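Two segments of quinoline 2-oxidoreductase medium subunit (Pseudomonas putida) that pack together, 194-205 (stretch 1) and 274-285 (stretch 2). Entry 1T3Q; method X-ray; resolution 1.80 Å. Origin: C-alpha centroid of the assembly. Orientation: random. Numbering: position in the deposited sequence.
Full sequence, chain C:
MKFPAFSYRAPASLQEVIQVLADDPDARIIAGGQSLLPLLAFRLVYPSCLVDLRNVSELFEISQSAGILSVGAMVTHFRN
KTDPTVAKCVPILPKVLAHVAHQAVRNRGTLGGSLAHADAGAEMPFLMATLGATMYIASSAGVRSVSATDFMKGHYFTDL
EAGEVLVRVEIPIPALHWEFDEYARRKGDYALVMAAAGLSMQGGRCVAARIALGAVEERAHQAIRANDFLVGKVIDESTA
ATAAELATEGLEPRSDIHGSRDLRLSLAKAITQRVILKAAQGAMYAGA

Stretch 1, residues 194-205: MAAAGLSMQGGR
Stretch 2 274-285: RVILKAAQGAMY

The centre of this contact is small and apolar. Ala197 CB lies 3.8 Å from Ala279 CB, and Ala197 O is 3.4 Å from the same Ala279 CB. The axes of strand and helix approach to 7.4 Å. The two run roughly the same way, with N-to-C directions 31° apart (signed crossing angle -31°). The strand, which begins before Met194, is extended; from Met194 to Gln202 phi runs from -111 to -151° and psi from 95 to 156°. The helix, already under way at Arg274, is regular through Ala283; Ala279 N donates a hydrogen bond to Val275 O at 2.8 Å and Ala283 N donates one to Ala279 O at 2.8 Å.

The register pairs Ala197 with Ile276, CA to CA 5.5 Å, and Met201 with Met284, CA to CA 6.3 Å. Strand alternation points Ala195, Ala197, Leu199 and Met201 toward the helix. Val275, Ala279 and Ala283, four residues apart, point back.

Leu199 (chi1 m, chi2 t) lays CD1 against the helix, 3.7 Å from Ala279 CB and 3.9 Å from Ala280 CB. Toward the N-terminal end, Val275 (chi1 p) places CG2 4.0 Å from Ala197 CB and CG1 4.0 Å from Ala195 CB. Ile276 (m, t) points sideways; its CG1 is 4.3 Å from Ala197 CB.

Toward the other end, Met201 is m, m, m. Met201 CG is 3.5 Å from Ala283 CB and 4.0 Å from Met284 CG, while Met201 CE reaches Ala280 CB at 4.1 Å.

At the exposed edge, the chain turns through Gly203 (phi/psi 90/-138°) and Gly204 (-106/24°). Gln202 N donates a hydrogen bond to Arg205 O at 2.9 Å. Met284 (m, t; CE not modelled) has CG 4.0 Å from Gly203 O and SD 3.8 Å from Gly204 CA. No hydrogen bond crosses between the stretches among the modelled atoms. Packing buries 491 Å² in total.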

# COMPACT_ATOMS: atom_id res chain seq x y z
N MET C 194 -31.64 42.46 -13.45
CA MET C 194 -32.49 41.79 -14.42
C MET C 194 -33.68 42.70 -14.70
O MET C 194 -34.02 43.55 -13.88
CB MET C 194 -32.95 40.42 -13.92
CG MET C 194 -33.72 40.42 -12.61
SD MET C 194 -34.26 38.74 -12.20
CE MET C 194 -32.77 38.04 -11.54
N ALA C 195 -34.29 42.53 -15.86
CA ALA C 195 -35.44 43.36 -16.22
C ALA C 195 -36.38 42.60 -17.15
O ALA C 195 -35.96 41.74 -17.93
CB ALA C 195 -34.97 44.65 -16.89
N ALA C 196 -37.66 42.93 -17.05
CA ALA C 196 -38.68 42.31 -17.87
C ALA C 196 -39.54 43.43 -18.43
O ALA C 196 -39.76 44.45 -17.78
CB ALA C 196 -39.52 41.36 -17.03
N ALA C 197 -40.02 43.23 -19.65
CA ALA C 197 -40.86 44.23 -20.29
C ALA C 197 -42.04 43.54 -20.94
O ALA C 197 -41.86 42.69 -21.81
CB ALA C 197 -40.06 45.01 -21.33
N GLY C 198 -43.24 43.89 -20.48
CA GLY C 198 -44.45 43.32 -21.04
C GLY C 198 -45.16 44.43 -21.79
O GLY C 198 -45.51 45.45 -21.20
N LEU C 199 -45.36 44.24 -23.09
CA LEU C 199 -46.00 45.27 -23.89
C LEU C 199 -47.20 44.81 -24.69
O LEU C 199 -47.31 43.65 -25.09
CB LEU C 199 -45.00 45.86 -24.88
CG LEU C 199 -43.68 46.41 -24.33
CD1 LEU C 199 -42.83 46.88 -25.50
CD2 LEU C 199 -43.95 47.54 -23.35
N SER C 200 -48.10 45.76 -24.92
CA SER C 200 -49.29 45.54 -25.72
C SER C 200 -49.16 46.60 -26.81
O SER C 200 -49.11 47.80 -26.53
CB SER C 200 -50.56 45.78 -24.90
OG SER C 200 -51.70 45.66 -25.73
N MET C 201 -49.08 46.15 -28.06
CA MET C 201 -48.92 47.07 -29.18
C MET C 201 -50.13 47.03 -30.10
O MET C 201 -50.56 45.96 -30.53
CB MET C 201 -47.66 46.73 -29.97
CG MET C 201 -46.39 46.60 -29.15
SD MET C 201 -45.80 48.15 -28.44
CE MET C 201 -44.74 48.73 -29.77
N GLN C 202 -50.67 48.20 -30.40
CA GLN C 202 -51.81 48.31 -31.30
C GLN C 202 -51.24 49.14 -32.45
O GLN C 202 -51.22 50.37 -32.39
CB GLN C 202 -52.96 49.06 -30.62
CG GLN C 202 -54.33 48.51 -30.96
CD GLN C 202 -54.98 47.79 -29.79
OE1 GLN C 202 -55.17 48.37 -28.72
NE2 GLN C 202 -55.34 46.53 -30.00
N GLY C 203 -50.77 48.45 -33.48
CA GLY C 203 -50.14 49.12 -34.59
C GLY C 203 -48.69 49.16 -34.18
O GLY C 203 -48.17 48.17 -33.66
N GLY C 204 -48.01 50.28 -34.40
CA GLY C 204 -46.62 50.37 -33.99
C GLY C 204 -46.56 51.24 -32.76
O GLY C 204 -45.54 51.84 -32.45
N ARG C 205 -47.68 51.31 -32.05
CA ARG C 205 -47.78 52.14 -30.86
C ARG C 205 -48.10 51.33 -29.60
O ARG C 205 -48.93 50.42 -29.62
CB ARG C 205 -48.86 53.21 -31.10
CG ARG C 205 -48.86 54.36 -30.13
CD ARG C 205 -49.88 55.40 -30.58
NE ARG C 205 -49.55 55.94 -31.90
CZ ARG C 205 -48.63 56.88 -32.11
NH1 ARG C 205 -48.40 57.31 -33.34
NH2 ARG C 205 -47.96 57.40 -31.09
N ARG C 274 -32.64 47.81 -23.32
CA ARG C 274 -32.50 46.68 -24.23
C ARG C 274 -33.74 45.79 -24.27
O ARG C 274 -34.22 45.42 -25.34
CB ARG C 274 -31.29 45.84 -23.82
CG ARG C 274 -31.03 44.66 -24.75
CD ARG C 274 -30.11 43.64 -24.10
NE ARG C 274 -28.80 44.19 -23.77
CZ ARG C 274 -27.88 43.54 -23.06
NH1 ARG C 274 -26.71 44.11 -22.81
NH2 ARG C 274 -28.14 42.33 -22.59
N VAL C 275 -34.27 45.45 -23.09
CA VAL C 275 -35.44 44.59 -23.02
C VAL C 275 -36.71 45.26 -23.55
O VAL C 275 -37.57 44.61 -24.15
CB VAL C 275 -35.66 44.07 -21.56
CG1 VAL C 275 -36.11 45.21 -20.65
CG2 VAL C 275 -36.68 42.94 -21.56
N ILE C 276 -36.84 46.57 -23.34
CA ILE C 276 -38.00 47.29 -23.84
C ILE C 276 -38.02 47.21 -25.37
O ILE C 276 -39.04 46.88 -25.97
CB ILE C 276 -37.99 48.77 -23.42
CG1 ILE C 276 -38.26 48.89 -21.92
CG2 ILE C 276 -39.02 49.55 -24.24
CD1 ILE C 276 -38.13 50.30 -21.39
N LEU C 277 -36.88 47.52 -25.99
CA LEU C 277 -36.78 47.46 -27.44
C LEU C 277 -37.07 46.05 -27.94
O LEU C 277 -37.74 45.86 -28.96
CB LEU C 277 -35.39 47.91 -27.90
CG LEU C 277 -35.12 49.42 -27.79
CD1 LEU C 277 -33.64 49.72 -27.95
CD2 LEU C 277 -35.94 50.14 -28.85
N LYS C 278 -36.57 45.06 -27.21
CA LYS C 278 -36.77 43.67 -27.59
C LYS C 278 -38.24 43.28 -27.49
O LYS C 278 -38.77 42.59 -28.37
CB LYS C 278 -35.92 42.76 -26.68
CG LYS C 278 -35.83 41.31 -27.15
N ALA C 279 -38.91 43.71 -26.43
CA ALA C 279 -40.32 43.41 -26.23
C ALA C 279 -41.17 44.08 -27.31
O ALA C 279 -42.16 43.51 -27.77
CB ALA C 279 -40.77 43.86 -24.85
N ALA C 280 -40.80 45.29 -27.69
CA ALA C 280 -41.53 46.03 -28.72
C ALA C 280 -41.38 45.30 -30.05
O ALA C 280 -42.34 45.19 -30.82
CB ALA C 280 -40.98 47.45 -28.83
N GLN C 281 -40.18 44.80 -30.30
CA GLN C 281 -39.87 44.06 -31.52
C GLN C 281 -40.71 42.79 -31.58
O GLN C 281 -41.38 42.52 -32.59
CB GLN C 281 -38.38 43.70 -31.52
N GLY C 282 -40.68 42.01 -30.51
CA GLY C 282 -41.43 40.77 -30.46
C GLY C 282 -42.93 40.95 -30.45
O GLY C 282 -43.66 40.18 -31.09
N ALA C 283 -43.41 41.96 -29.73
CA ALA C 283 -44.84 42.23 -29.63
C ALA C 283 -45.48 42.49 -30.99
O ALA C 283 -46.55 41.95 -31.30
CB ALA C 283 -45.09 43.42 -28.70
N MET C 284 -44.83 43.31 -31.81
CA MET C 284 -45.36 43.63 -33.13
C MET C 284 -45.19 42.46 -34.09
O MET C 284 -45.79 42.44 -35.17
CB MET C 284 -44.66 44.87 -33.70
CG MET C 284 -44.87 46.12 -32.87
SD MET C 284 -44.06 47.56 -33.60
N TYR C 285 -44.37 41.49 -33.70
CA TYR C 285 -44.12 40.32 -34.54
C TYR C 285 -45.30 39.35 -34.52
O TYR C 285 -46.17 39.49 -33.64